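Local coordinates for alpha-n-acetylglucosaminidase family protein (Clostridium perfringens, PDB 4A42) that probably binds carbohydrate, as a family 32 carbohydrate-binding module of a multidomain alpha-N-acetylglucosaminidase, a family 89 glycoside hydrolase, at residues A[79-93]-A[131-145]. Residues are numbered along the deposited sequence; the frame is centred on the assembly and turned at random.
Sequences DIVSKGNSPLKYSIE and RFNFNSENVKIGEIK. With CA (calcium ion), chain C.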
loop_
_atom_site.group_PDB
_atom_site.type_symbol
_atom_site.label_atom_id
_atom_site.label_comp_id
_atom_site.label_asym_id
_atom_site.label_seq_id
_atom_site.Cartn_x
_atom_site.Cartn_y
_atom_site.Cartn_z
ATOM N N ASP A 79 -1.778 -5.803 4.202
ATOM C CA ASP A 79 -0.731 -6.669 3.649
ATOM C C ASP A 79 -0.138 -6.065 2.382
ATOM O O ASP A 79 -0.866 -5.597 1.510
ATOM C CB ASP A 79 -1.277 -8.036 3.241
ATOM C CG ASP A 79 -1.718 -8.875 4.406
ATOM O OD1 ASP A 79 -1.345 -8.552 5.551
ATOM O OD2 ASP A 79 -2.439 -9.869 4.156
ATOM N N ILE A 80 1.182 -6.133 2.257
ATOM C CA ILE A 80 1.861 -5.782 1.019
ATOM C C ILE A 80 2.558 -7.027 0.505
ATOM O O ILE A 80 3.443 -7.568 1.164
ATOM C CB ILE A 80 2.918 -4.683 1.224
ATOM C CG1 ILE A 80 2.290 -3.456 1.880
ATOM C CG2 ILE A 80 3.581 -4.306 -0.119
ATOM C CD1 ILE A 80 3.302 -2.494 2.443
ATOM N N VAL A 81 2.151 -7.487 -0.667
ATOM C CA VAL A 81 2.761 -8.664 -1.263
ATOM C C VAL A 81 3.929 -8.184 -2.116
ATOM O O VAL A 81 3.724 -7.460 -3.098
ATOM C CB VAL A 81 1.735 -9.447 -2.111
ATOM C CG1 VAL A 81 2.371 -10.694 -2.700
ATOM C CG2 VAL A 81 0.528 -9.829 -1.256
ATOM N N SER A 82 5.147 -8.545 -1.718
ATOM C CA SER A 82 6.357 -7.999 -2.344
ATOM C C SER A 82 7.074 -9.053 -3.161
ATOM O O SER A 82 7.570 -10.031 -2.613
ATOM C CB SER A 82 7.305 -7.451 -1.272
ATOM O OG SER A 82 8.427 -6.832 -1.873
ATOM N N LYS A 83 7.140 -8.839 -4.470
ATOM C CA LYS A 83 7.636 -9.850 -5.390
ATOM C C LYS A 83 9.064 -9.601 -5.893
ATOM O O LYS A 83 9.667 -10.480 -6.506
ATOM C CB LYS A 83 6.645 -10.031 -6.553
ATOM C CG LYS A 83 5.350 -10.746 -6.133
ATOM C CD LYS A 83 5.513 -12.266 -6.171
ATOM C CE LYS A 83 4.320 -12.986 -5.550
ATOM N NZ LYS A 83 4.392 -14.481 -5.750
ATOM N N GLY A 84 9.601 -8.411 -5.644
ATOM C CA GLY A 84 10.985 -8.122 -5.997
ATOM C C GLY A 84 11.998 -8.893 -5.161
ATOM O O GLY A 84 11.647 -9.534 -4.170
ATOM N N ASN A 85 13.270 -8.822 -5.537
ATOM C CA ASN A 85 14.292 -9.601 -4.828
ATOM C C ASN A 85 14.729 -9.055 -3.471
ATOM O O ASN A 85 15.022 -9.825 -2.533
ATOM C CB ASN A 85 15.522 -9.784 -5.706
ATOM C CG ASN A 85 15.323 -10.834 -6.759
ATOM O OD1 ASN A 85 14.418 -11.665 -6.658
ATOM N ND2 ASN A 85 16.177 -10.820 -7.776
ATOM N N SER A 86 14.790 -7.735 -3.375
ATOM C CA SER A 86 15.376 -7.069 -2.229
ATOM C C SER A 86 14.349 -6.937 -1.117
ATOM O O SER A 86 13.164 -6.809 -1.388
ATOM C CB SER A 86 15.880 -5.673 -2.636
ATOM O OG SER A 86 17.008 -5.746 -3.500
ATOM N N PRO A 87 14.803 -6.946 0.144
ATOM C CA PRO A 87 13.887 -6.647 1.249
ATOM C C PRO A 87 13.180 -5.326 0.995
ATOM O O PRO A 87 13.799 -4.350 0.579
ATOM C CB PRO A 87 14.822 -6.535 2.452
ATOM C CG PRO A 87 15.971 -7.444 2.083
ATOM C CD PRO A 87 16.170 -7.215 0.617
ATOM N N LEU A 88 11.879 -5.296 1.234
ATOM C CA LEU A 88 11.111 -4.090 0.977
ATOM C C LEU A 88 11.355 -3.051 2.055
ATOM O O LEU A 88 11.320 -3.354 3.242
ATOM C CB LEU A 88 9.623 -4.422 0.887
ATOM C CG LEU A 88 8.731 -3.305 0.348
ATOM C CD1 LEU A 88 9.034 -3.059 -1.124
ATOM C CD2 LEU A 88 7.271 -3.666 0.542
ATOM N N LYS A 89 11.619 -1.823 1.627
ATOM C CA LYS A 89 11.712 -0.685 2.527
ATOM C C LYS A 89 10.519 0.194 2.218
ATOM O O LYS A 89 10.320 0.589 1.072
ATOM C CB LYS A 89 13.031 0.065 2.328
ATOM C CG LYS A 89 14.254 -0.753 2.739
ATOM C CD LYS A 89 15.558 -0.081 2.329
ATOM C CE LYS A 89 16.740 -0.964 2.665
ATOM N NZ LYS A 89 16.920 -1.053 4.127
ATOM N N TYR A 90 9.715 0.497 3.237
ATOM C CA TYR A 90 8.416 1.118 2.998
ATOM C C TYR A 90 7.891 1.823 4.237
ATOM O O TYR A 90 8.350 1.563 5.365
ATOM C CB TYR A 90 7.388 0.064 2.544
ATOM C CG TYR A 90 6.971 -0.905 3.639
ATOM C CD1 TYR A 90 7.758 -2.007 3.960
ATOM C CD2 TYR A 90 5.807 -0.697 4.383
ATOM C CE1 TYR A 90 7.389 -2.888 4.977
ATOM C CE2 TYR A 90 5.427 -1.584 5.398
ATOM C CZ TYR A 90 6.229 -2.675 5.689
ATOM O OH TYR A 90 5.897 -3.570 6.695
ATOM N N SER A 91 6.931 2.715 4.009
ATOM C CA SER A 91 6.124 3.291 5.073
ATOM C C SER A 91 4.664 3.334 4.634
ATOM O O SER A 91 4.349 3.248 3.445
ATOM C CB SER A 91 6.612 4.697 5.438
ATOM O OG SER A 91 6.457 5.614 4.360
ATOM N N ILE A 92 3.785 3.427 5.622
ATOM C CA ILE A 92 2.358 3.516 5.398
ATOM C C ILE A 92 1.846 4.732 6.153
ATOM O O ILE A 92 2.145 4.903 7.338
ATOM C CB ILE A 92 1.650 2.252 5.916
ATOM C CG1 ILE A 92 2.291 0.986 5.316
ATOM C CG2 ILE A 92 0.162 2.297 5.586
ATOM C CD1 ILE A 92 1.578 -0.293 5.735
ATOM N N GLU A 93 1.099 5.577 5.451
ATOM C CA GLU A 93 0.508 6.781 6.024
ATOM C C GLU A 93 -0.993 6.740 5.800
ATOM O O GLU A 93 -1.455 6.196 4.810
ATOM C CB GLU A 93 1.052 8.031 5.338
ATOM C CG GLU A 93 2.511 8.358 5.597
ATOM C CD GLU A 93 3.010 9.425 4.644
ATOM O OE1 GLU A 93 3.238 9.100 3.467
ATOM O OE2 GLU A 93 3.141 10.592 5.062
ATOM N N ARG A 131 -1.560 5.791 2.053
ATOM C CA ARG A 131 -0.426 6.048 1.186
ATOM C C ARG A 131 0.762 5.163 1.551
ATOM O O ARG A 131 1.113 5.016 2.721
ATOM C CB ARG A 131 -0.033 7.531 1.210
ATOM C CG ARG A 131 1.107 7.867 0.242
ATOM C CD ARG A 131 1.254 9.365 0.048
ATOM N NE ARG A 131 1.754 10.024 1.246
ATOM C CZ ARG A 131 1.844 11.343 1.383
ATOM N NH1 ARG A 131 1.466 12.134 0.385
ATOM N NH2 ARG A 131 2.313 11.869 2.511
ATOM N N PHE A 132 1.347 4.554 0.522
ATOM C CA PHE A 132 2.480 3.648 0.651
ATOM C C PHE A 132 3.672 4.286 -0.029
ATOM O O PHE A 132 3.594 4.682 -1.186
ATOM C CB PHE A 132 2.164 2.299 -0.021
ATOM C CG PHE A 132 1.026 1.564 0.623
ATOM C CD1 PHE A 132 -0.290 1.911 0.338
ATOM C CD2 PHE A 132 1.263 0.530 1.518
ATOM C CE1 PHE A 132 -1.345 1.252 0.949
ATOM C CE2 PHE A 132 0.205 -0.148 2.118
ATOM C CZ PHE A 132 -1.101 0.225 1.840
ATOM N N ASN A 133 4.780 4.392 0.688
ATOM C CA ASN A 133 5.995 4.907 0.090
ATOM C C ASN A 133 7.026 3.804 0.079
ATOM O O ASN A 133 7.162 3.075 1.056
ATOM C CB ASN A 133 6.485 6.111 0.888
ATOM C CG ASN A 133 5.364 7.083 1.190
ATOM O OD1 ASN A 133 4.837 7.733 0.284
ATOM N ND2 ASN A 133 4.964 7.157 2.460
ATOM N N PHE A 134 7.726 3.655 -1.040
ATOM C CA PHE A 134 8.707 2.583 -1.172
ATOM C C PHE A 134 10.070 3.168 -1.480
ATOM O O PHE A 134 10.222 3.938 -2.422
ATOM C CB PHE A 134 8.293 1.598 -2.268
ATOM C CG PHE A 134 6.938 0.997 -2.048
ATOM C CD1 PHE A 134 6.743 0.052 -1.057
ATOM C CD2 PHE A 134 5.854 1.386 -2.817
ATOM C CE1 PHE A 134 5.500 -0.501 -0.833
ATOM C CE2 PHE A 134 4.589 0.825 -2.601
ATOM C CZ PHE A 134 4.417 -0.123 -1.614
ATOM N N ASN A 135 11.046 2.838 -0.649
ATOM C CA ASN A 135 12.398 3.336 -0.854
ATOM C C ASN A 135 13.479 2.303 -1.121
ATOM O O ASN A 135 14.638 2.631 -1.093
ATOM C CB ASN A 135 12.826 4.287 0.255
ATOM C CG ASN A 135 12.867 3.629 1.588
ATOM O OD1 ASN A 135 11.838 3.393 2.178
ATOM N ND2 ASN A 135 14.065 3.358 2.091
ATOM N N SER A 136 13.103 1.054 -1.338
ATOM C CA SER A 136 14.073 0.045 -1.695
ATOM C C SER A 136 14.244 -0.021 -3.213
ATOM O O SER A 136 13.561 0.660 -3.957
ATOM C CB SER A 136 13.699 -1.319 -1.128
ATOM O OG SER A 136 12.314 -1.516 -1.181
ATOM N N GLU A 137 15.196 -0.835 -3.636
ATOM C CA GLU A 137 15.411 -1.108 -5.040
ATOM C C GLU A 137 14.596 -2.332 -5.455
ATOM O O GLU A 137 14.224 -3.137 -4.636
ATOM C CB GLU A 137 16.889 -1.366 -5.284
ATOM C CG GLU A 137 17.772 -0.167 -5.026
ATOM C CD GLU A 137 17.377 1.023 -5.876
ATOM O OE1 GLU A 137 17.049 0.801 -7.054
ATOM O OE2 GLU A 137 17.386 2.168 -5.387
ATOM N N ASN A 138 14.527 -2.452 -6.837
ATOM C CA ASN A 138 13.716 -3.494 -7.476
ATOM C C ASN A 138 12.342 -3.716 -6.847
ATOM O O ASN A 138 11.927 -4.857 -6.639
ATOM C CB ASN A 138 14.477 -4.827 -7.596
ATOM C CG ASN A 138 15.029 -5.326 -6.269
ATOM O OD1 ASN A 138 14.286 -5.797 -5.402
ATOM N ND2 ASN A 138 16.347 -5.247 -6.115
ATOM N N VAL A 139 11.649 -2.535 -6.612
ATOM C CA VAL A 139 10.314 -2.744 -6.065
ATOM C C VAL A 139 9.347 -3.367 -7.060
ATOM O O VAL A 139 9.161 -2.839 -8.132
ATOM C CB VAL A 139 9.737 -1.383 -5.609
ATOM C CG1 VAL A 139 8.304 -1.501 -5.181
ATOM C CG2 VAL A 139 10.575 -0.811 -4.487
ATOM N N LYS A 140 8.716 -4.472 -6.689
ATOM C CA LYS A 140 7.680 -5.064 -7.521
ATOM C C LYS A 140 6.570 -5.506 -6.590
ATOM O O LYS A 140 6.730 -6.460 -5.871
ATOM C CB LYS A 140 8.226 -6.260 -8.309
ATOM C CG LYS A 140 9.457 -5.917 -9.109
ATOM C CD LYS A 140 9.958 -7.079 -9.942
ATOM C CE LYS A 140 11.105 -6.622 -10.815
ATOM N NZ LYS A 140 11.553 -7.647 -11.767
ATOM N N ILE A 141 5.440 -4.826 -6.626
ATOM C CA ILE A 141 4.368 -5.118 -5.684
ATOM C C ILE A 141 3.283 -5.962 -6.345
ATOM O O ILE A 141 2.660 -5.547 -7.320
ATOM C CB ILE A 141 3.756 -3.801 -5.138
ATOM C CG1 ILE A 141 4.842 -2.906 -4.525
ATOM C CG2 ILE A 141 2.631 -4.096 -4.133
ATOM C CD1 ILE A 141 5.609 -3.539 -3.394
ATOM N N GLY A 142 3.070 -7.162 -5.829
ATOM C CA GLY A 142 2.084 -8.057 -6.403
ATOM C C GLY A 142 0.666 -7.717 -6.003
ATOM O O GLY A 142 -0.261 -7.991 -6.761
ATOM N N GLU A 143 0.487 -7.135 -4.823
ATOM C CA GLU A 143 -0.841 -6.847 -4.326
ATOM C C GLU A 143 -0.728 -6.032 -3.039
ATOM O O GLU A 143 0.197 -6.239 -2.257
ATOM C CB GLU A 143 -1.560 -8.166 -4.027
ATOM C CG GLU A 143 -3.057 -8.031 -3.865
ATOM C CD GLU A 143 -3.835 -7.931 -5.182
ATOM O OE1 GLU A 143 -3.287 -8.043 -6.297
ATOM O OE2 GLU A 143 -5.043 -7.753 -5.090
ATOM N N ILE A 144 -1.658 -5.105 -2.839
ATOM C CA ILE A 144 -1.810 -4.427 -1.555
ATOM C C ILE A 144 -3.227 -4.666 -1.073
ATOM O O ILE A 144 -4.195 -4.370 -1.772
ATOM C CB ILE A 144 -1.552 -2.913 -1.659
ATOM C CG1 ILE A 144 -0.073 -2.671 -1.977
ATOM C CG2 ILE A 144 -1.948 -2.200 -0.363
ATOM C CD1 ILE A 144 0.246 -1.241 -2.273
ATOM N N LYS A 145 -3.339 -5.261 0.092
ATOM C CA LYS A 145 -4.619 -5.599 0.683
ATOM C C LYS A 145 -4.878 -4.736 1.920
ATOM O O LYS A 145 -4.054 -4.676 2.786
ATOM C CB LYS A 145 -4.658 -7.073 1.038
ATOM C CG LYS A 145 -4.277 -7.967 -0.127
ATOM C CD LYS A 145 -4.276 -9.431 0.208
ATOM C CE LYS A 145 -3.489 -10.237 -0.807
ATOM N NZ LYS A 145 -3.274 -11.677 -0.458
HETATM CA CA CA C . -1.914 -8.172 -8.384
HETATM O O HOH W 1 -1.653 -11.516 1.808
HETATM O O HOH W 2 9.380 -5.813 -4.259
HETATM O O HOH W 3 12.135 -5.967 -3.736
#
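Glu93 and Arg131, a hydrogen-bonded antiparallel pair, run side by side and form a salt bridge in which the guanidinium grips the carboxylate side-on: NE of Arg131 lies 2.8 Å from OE1 of Glu93 and NH2 of Arg131 lies 3.0 Å from OE2 of Glu93. The two planes are turned 38° apart, and NE meets OE1 from above the carboxylate plane. From the opposite face of that plane Asn133 ND2 also reaches Glu93 OE1, at 2.8 Å. The other N-H of Asn133 ND2 runs almost straight (173°) to Ser91 OG, 2.9 Å away; both partners lie in the amide plane, which fixes the rotation of the amide. With chi1 at 64°, Ser91 OG stands between its own backbone N and carbonyl carbon, where it can accept from Asn133 ND2.

Just past the strands one backbone bond remains, Asn135 N to Lys89 O, and a side chain joins in: Ser136 OG accepts from Lys89 N (2.9 Å). Strands 79-82 and 141-145 pair separately, antiparallel, in the other sheet of the F5/8 type C beta-sandwich. A beta bulge at Gly142 shifts their register between Val81 and Ser82, while Gly142 N still bonds to Val81 O. Just here the chain binds calcium, through Gly142 O (2.3 Å) and Glu143 OE1; Asn45, Asp48, Asn50 and Thr53 complete the site.

Between the sheets, apolar side chains of the four strands meet. Ile144 CD1 sits 4.0 Å above the centre of the Phe132 ring, whereas Ile80 CD1 comes to that ring's edge, 3.8 Å from Phe132 CD2. Ile92 CD1 lies beside Phe132 CE2, the two side chains pointing the same way. Ile141 CD1 lies over one face of Phe134, offset toward the rim, and also touches Ile80 CG2 and Leu88 CD1. Val65 of the adjoining strand 63-69, in the same sheet as Phe134, also touches that ring.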